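Local coordinates for protein pectate lyase (Bacillus subtilis, PDB 5AMV) that cleaves the alpha-1,4-linked galacturonan chains of pectate by calcium-dependent elimination, releasing oligosaccharides with unsaturated non-reducing ends, at residues Gly135-Ile147 with Ile154-Phe166. Numbering follows the deposited sequence. Where two conformers were deposited one is given.
Sequences GTNAKVVGGNFQI and IRNIEFQDAYDYF. With ACT (acetate ion), chain D.
Strands 139-141 and 158-160 run parallel, their axes 4.7 Å apart at closest approach, as strands from successive coils of the right-handed parallel beta-helix of polysaccharide lyase family 1. Four backbone hydrogen bonds join the two segments: Glu158 N to Ala138 O, Val140 N to Glu158 O, Gln160 N to Val140 O and Gly142 N to Gln160 O. On the other side of strand 139-141, strand 61-63 continues the stacking. Val140 and Phe159 lie side by side on the buried face, Val140 CB 3.8 Å from Phe159 CD2. With CG2 placed anti to the carbonyl carbon, Val140 brings this methyl to CG2 of Ile157, which itself rests over a face of the Phe159 ring. Beyond the turn at Gly142 and Gly143, Phe145 completes the cluster in a T-shaped stack, with the edge of Phe159 directed at the Phe145 face and the planes at 89°; CZ of Phe159 comes within 3.7 Å of Phe145 CE2. Ile154 CD1 meets the Phe145 rim. The other face carries Lys139, Val141, Glu158 and Gln160. Extended Glu158 runs alongside Lys139, while Gln160 OE1 touches Val141 CG2. In the loop before Glu158, the Asn156 side chain, CG anti to the backbone N (chi1 -163°), gives its ND2 to Gly135 O at 2.8 Å in a bent bond (137°). An alanine here would remove this amide donor and is likely to leave the Gly135 carbonyl more dependent on water and freer to shift. Farther along, Asp161 is held by Arg206 and His222. On the face of Lys139 and Glu158, Gln160 NE2 donates in a nearly straight bond to Glu158 OE2, 2.9 Å away, approaching from above the carboxylate plane.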
loop_
_atom_site.group_PDB
_atom_site.type_symbol
_atom_site.label_atom_id
_atom_site.label_comp_id
_atom_site.label_asym_id
_atom_site.label_seq_id
_atom_site.Cartn_x
_atom_site.Cartn_y
_atom_site.Cartn_z
ATOM N N GLY A 135 6.797 -9.149 -19.301
ATOM C CA GLY A 135 6.402 -10.537 -19.153
ATOM C C GLY A 135 5.677 -10.766 -17.836
ATOM O O GLY A 135 5.019 -9.870 -17.319
ATOM N N THR A 136 5.823 -11.969 -17.282
ATOM C CA THR A 136 4.989 -12.369 -16.160
ATOM C C THR A 136 5.782 -12.540 -14.854
ATOM O O THR A 136 5.210 -12.978 -13.840
ATOM C CB THR A 136 4.219 -13.675 -16.432
ATOM O OG1 THR A 136 5.146 -14.754 -16.608
ATOM C CG2 THR A 136 3.279 -13.534 -17.637
ATOM N N ASN A 137 7.060 -12.175 -14.851
ATOM C CA ASN A 137 7.865 -12.411 -13.646
ATOM C C ASN A 137 8.686 -11.201 -13.239
ATOM O O ASN A 137 9.713 -11.349 -12.556
ATOM C CB ASN A 137 8.796 -13.625 -13.867
ATOM C CG ASN A 137 9.858 -13.364 -14.954
ATOM O OD1 ASN A 137 9.751 -12.421 -15.757
ATOM N ND2 ASN A 137 10.912 -14.207 -14.968
ATOM N N ALA A 138 8.223 -9.991 -13.606
ATOM C CA ALA A 138 8.892 -8.766 -13.141
ATOM C C ALA A 138 8.659 -8.597 -11.640
ATOM O O ALA A 138 7.533 -8.651 -11.186
ATOM C CB ALA A 138 8.361 -7.564 -13.880
ATOM N N LYS A 139 9.724 -8.352 -10.881
ATOM C CA LYS A 139 9.628 -8.294 -9.410
ATOM C C LYS A 139 10.488 -7.142 -8.904
ATOM O O LYS A 139 11.578 -6.896 -9.432
ATOM C CB LYS A 139 10.148 -9.600 -8.787
ATOM C CG LYS A 139 9.353 -10.849 -9.118
ATOM C CD LYS A 139 10.052 -12.051 -8.473
ATOM C CE LYS A 139 9.351 -13.374 -8.743
ATOM N NZ LYS A 139 9.060 -13.617 -10.189
ATOM N N VAL A 140 9.985 -6.443 -7.888
ATOM C CA VAL A 140 10.793 -5.499 -7.131
ATOM C C VAL A 140 10.825 -6.072 -5.698
ATOM O O VAL A 140 9.784 -6.266 -5.068
ATOM C CB VAL A 140 10.165 -4.070 -7.151
ATOM C CG1 VAL A 140 10.842 -3.155 -6.128
ATOM C CG2 VAL A 140 10.255 -3.472 -8.540
ATOM N N VAL A 141 12.038 -6.341 -5.193
ATOM C CA VAL A 141 12.209 -7.037 -3.942
ATOM C C VAL A 141 12.888 -6.125 -2.932
ATOM O O VAL A 141 13.984 -5.625 -3.194
ATOM C CB VAL A 141 13.048 -8.370 -4.112
ATOM C CG1 VAL A 141 13.161 -9.099 -2.786
ATOM C CG2 VAL A 141 12.324 -9.302 -5.116
ATOM N N GLY A 142 12.224 -5.880 -1.798
ATOM C CA GLY A 142 12.789 -4.993 -0.760
ATOM C C GLY A 142 12.581 -3.492 -0.977
ATOM O O GLY A 142 12.790 -2.712 -0.059
ATOM N N GLY A 143 12.132 -3.102 -2.174
ATOM C CA GLY A 143 12.038 -1.696 -2.541
ATOM C C GLY A 143 10.761 -0.994 -2.074
ATOM O O GLY A 143 9.728 -1.640 -1.842
ATOM N N ASN A 144 10.863 0.313 -1.972
ATOM C CA ASN A 144 9.710 1.170 -1.639
ATOM C C ASN A 144 9.717 2.261 -2.670
ATOM O O ASN A 144 10.617 3.118 -2.667
ATOM C CB ASN A 144 9.898 1.712 -0.214
ATOM C CG ASN A 144 8.737 2.621 0.267
ATOM O OD1 ASN A 144 7.827 3.066 -0.483
ATOM N ND2 ASN A 144 8.769 2.873 1.522
ATOM N N PHE A 145 8.755 2.228 -3.602
ATOM C CA PHE A 145 8.605 3.330 -4.571
ATOM C C PHE A 145 7.836 4.454 -3.879
ATOM O O PHE A 145 6.774 4.197 -3.326
ATOM C CB PHE A 145 7.811 2.902 -5.816
ATOM C CG PHE A 145 8.566 2.036 -6.805
ATOM C CD1 PHE A 145 9.848 1.546 -6.539
ATOM C CD2 PHE A 145 7.912 1.647 -7.993
ATOM C CE1 PHE A 145 10.524 0.706 -7.474
ATOM C CE2 PHE A 145 8.567 0.822 -8.932
ATOM C CZ PHE A 145 9.859 0.347 -8.664
ATOM N N GLN A 146 8.371 5.688 -3.897
ATOM C CA GLN A 146 7.619 6.829 -3.340
ATOM C C GLN A 146 7.171 7.727 -4.485
ATOM O O GLN A 146 7.960 8.018 -5.379
ATOM C CB GLN A 146 8.490 7.628 -2.332
ATOM C CG GLN A 146 7.692 8.802 -1.803
ATOM C CD GLN A 146 8.315 9.547 -0.631
ATOM O OE1 GLN A 146 7.658 9.708 0.418
ATOM N NE2 GLN A 146 9.550 10.046 -0.805
ATOM N N ILE A 147 5.899 8.118 -4.483
ATOM C CA ILE A 147 5.391 8.987 -5.532
ATOM C C ILE A 147 4.912 10.285 -4.895
ATOM O O ILE A 147 3.885 10.295 -4.205
ATOM C CB ILE A 147 4.259 8.319 -6.416
ATOM C CG1 ILE A 147 4.697 6.945 -6.920
ATOM C CG2 ILE A 147 3.897 9.271 -7.560
ATOM C CD1 ILE A 147 3.492 6.033 -7.388
ATOM N N ILE A 154 1.984 2.586 -12.686
ATOM C CA ILE A 154 2.763 1.419 -12.246
ATOM C C ILE A 154 1.911 0.168 -12.519
ATOM O O ILE A 154 0.817 0.056 -11.962
ATOM C CB ILE A 154 3.052 1.475 -10.714
ATOM C CG1 ILE A 154 3.662 2.840 -10.286
ATOM C CG2 ILE A 154 3.898 0.252 -10.295
ATOM C CD1 ILE A 154 5.026 3.146 -10.864
ATOM N N ARG A 155 2.401 -0.764 -13.348
ATOM C CA ARG A 155 1.633 -1.942 -13.744
ATOM C C ARG A 155 2.478 -3.208 -13.875
ATOM O O ARG A 155 3.636 -3.146 -14.290
ATOM C CB ARG A 155 0.885 -1.738 -15.088
ATOM C CG ARG A 155 0.013 -0.451 -15.106
ATOM C CD ARG A 155 -0.673 -0.188 -16.460
ATOM N NE ARG A 155 -1.721 -1.179 -16.713
ATOM C CZ ARG A 155 -2.322 -1.334 -17.889
ATOM N NH1 ARG A 155 -1.957 -0.608 -18.939
ATOM N NH2 ARG A 155 -3.268 -2.254 -18.023
ATOM N N ASN A 156 1.837 -4.335 -13.616
ATOM C CA ASN A 156 2.338 -5.664 -13.985
ATOM C C ASN A 156 3.659 -6.028 -13.303
ATOM O O ASN A 156 4.533 -6.676 -13.910
ATOM C CB ASN A 156 2.490 -5.792 -15.512
ATOM C CG ASN A 156 2.609 -7.232 -15.941
ATOM O OD1 ASN A 156 1.855 -8.086 -15.470
ATOM N ND2 ASN A 156 3.514 -7.500 -16.894
ATOM N N ILE A 157 3.779 -5.616 -12.035
ATOM C CA ILE A 157 4.973 -5.903 -11.230
ATOM C C ILE A 157 4.542 -6.545 -9.912
ATOM O O ILE A 157 3.586 -6.100 -9.295
ATOM C CB ILE A 157 5.774 -4.612 -10.905
ATOM C CG1 ILE A 157 6.355 -3.972 -12.171
ATOM C CG2 ILE A 157 6.938 -4.869 -9.875
ATOM C CD1 ILE A 157 6.455 -2.432 -12.031
ATOM N N GLU A 158 5.324 -7.515 -9.483
ATOM C CA GLU A 158 5.159 -8.145 -8.173
ATOM C C GLU A 158 6.146 -7.467 -7.214
ATOM O O GLU A 158 7.364 -7.567 -7.380
ATOM C CB GLU A 158 5.399 -9.670 -8.223
ATOM C CG GLU A 158 5.287 -10.297 -6.806
ATOM C CD GLU A 158 5.534 -11.796 -6.797
ATOM O OE1 GLU A 158 5.649 -12.398 -7.898
ATOM O OE2 GLU A 158 5.575 -12.383 -5.698
ATOM N N PHE A 159 5.610 -6.768 -6.207
ATOM C CA PHE A 159 6.455 -6.140 -5.171
ATOM C C PHE A 159 6.467 -7.066 -3.977
ATOM O O PHE A 159 5.410 -7.453 -3.508
ATOM C CB PHE A 159 5.779 -4.815 -4.739
ATOM C CG PHE A 159 5.860 -3.734 -5.774
ATOM C CD1 PHE A 159 4.918 -3.627 -6.835
ATOM C CD2 PHE A 159 6.888 -2.800 -5.704
ATOM C CE1 PHE A 159 5.006 -2.599 -7.772
ATOM C CE2 PHE A 159 7.001 -1.771 -6.645
ATOM C CZ PHE A 159 6.070 -1.663 -7.681
ATOM N N GLN A 160 7.649 -7.408 -3.469
ATOM C CA GLN A 160 7.783 -8.335 -2.349
ATOM C C GLN A 160 8.560 -7.648 -1.229
ATOM O O GLN A 160 9.584 -7.006 -1.476
ATOM C CB GLN A 160 8.613 -9.546 -2.772
ATOM C CG GLN A 160 8.056 -10.364 -3.953
ATOM C CD GLN A 160 8.904 -11.613 -4.167
ATOM O OE1 GLN A 160 10.053 -11.673 -3.730
ATOM N NE2 GLN A 160 8.342 -12.607 -4.800
ATOM N N ASP A 161 8.073 -7.851 -0.000
ATOM C CA ASP A 161 8.895 -7.795 1.204
ATOM C C ASP A 161 9.680 -6.495 1.342
ATOM O O ASP A 161 10.916 -6.482 1.259
ATOM C CB ASP A 161 9.827 -9.041 1.213
ATOM C CG ASP A 161 10.467 -9.293 2.576
ATOM O OD1 ASP A 161 10.069 -8.663 3.561
ATOM O OD2 ASP A 161 11.384 -10.123 2.638
ATOM N N ALA A 162 8.935 -5.382 1.514
ATOM C CA ALA A 162 9.565 -4.107 1.818
ATOM C C ALA A 162 9.901 -4.115 3.342
ATOM O O ALA A 162 9.053 -3.815 4.206
ATOM C CB ALA A 162 8.618 -2.923 1.384
ATOM N N TYR A 163 11.111 -4.590 3.654
ATOM C CA TYR A 163 11.472 -5.060 4.987
ATOM C C TYR A 163 12.407 -4.058 5.641
ATOM O O TYR A 163 13.416 -3.653 5.038
ATOM C CB TYR A 163 12.229 -6.387 4.839
ATOM C CG TYR A 163 12.570 -7.148 6.106
ATOM C CD1 TYR A 163 13.708 -6.826 6.864
ATOM C CD2 TYR A 163 11.716 -8.165 6.586
ATOM C CE1 TYR A 163 14.045 -7.560 7.975
ATOM C CE2 TYR A 163 12.050 -8.916 7.731
ATOM C CZ TYR A 163 13.200 -8.572 8.443
ATOM O OH TYR A 163 13.529 -9.282 9.594
ATOM N N ASP A 164 12.087 -3.691 6.876
ATOM C CA ASP A 164 12.918 -2.714 7.609
ATOM C C ASP A 164 13.668 -3.475 8.692
ATOM O O ASP A 164 13.049 -4.076 9.596
ATOM C CB ASP A 164 11.951 -1.665 8.225
ATOM C CG ASP A 164 12.629 -0.525 8.933
ATOM O OD1 ASP A 164 13.806 -0.597 9.322
ATOM O OD2 ASP A 164 11.913 0.506 9.104
ATOM N N TYR A 165 15.006 -3.426 8.645
ATOM C CA TYR A 165 15.804 -4.095 9.665
ATOM C C TYR A 165 15.775 -3.379 11.031
ATOM O O TYR A 165 16.220 -3.944 12.015
ATOM C CB TYR A 165 17.263 -4.222 9.243
ATOM C CG TYR A 165 17.490 -5.272 8.185
ATOM C CD1 TYR A 165 17.325 -6.636 8.496
ATOM C CD2 TYR A 165 17.848 -4.897 6.887
ATOM C CE1 TYR A 165 17.527 -7.610 7.513
ATOM C CE2 TYR A 165 18.041 -5.856 5.905
ATOM C CZ TYR A 165 17.858 -7.192 6.243
ATOM O OH TYR A 165 18.044 -8.124 5.246
ATOM N N PHE A 166 15.257 -2.152 11.094
ATOM C CA PHE A 166 15.437 -1.325 12.332
ATOM C C PHE A 166 14.126 -0.640 12.731
ATOM O O PHE A 166 14.074 0.577 12.844
ATOM C CB PHE A 166 16.546 -0.267 12.121
ATOM C CG PHE A 166 17.809 -0.868 11.558
ATOM C CD1 PHE A 166 18.671 -1.643 12.398
ATOM C CD2 PHE A 166 18.116 -0.695 10.225
ATOM C CE1 PHE A 166 19.827 -2.251 11.837
ATOM C CE2 PHE A 166 19.289 -1.288 9.669
ATOM C CZ PHE A 166 20.121 -2.091 10.484
HETATM C C ACT D . 16.603 -9.727 10.852
HETATM O O ACT D . 16.715 -10.552 9.907
HETATM O OXT ACT D . 15.827 -8.738 10.694
HETATM C CH3 ACT D . 17.406 -9.913 12.105
HETATM O O HOH W 1 5.428 -9.255 -14.470
HETATM O O HOH W 2 5.884 -12.530 -10.413
HETATM O O HOH W 3 13.809 -3.946 2.323
HETATM O O HOH W 4 8.562 -4.136 -2.559
#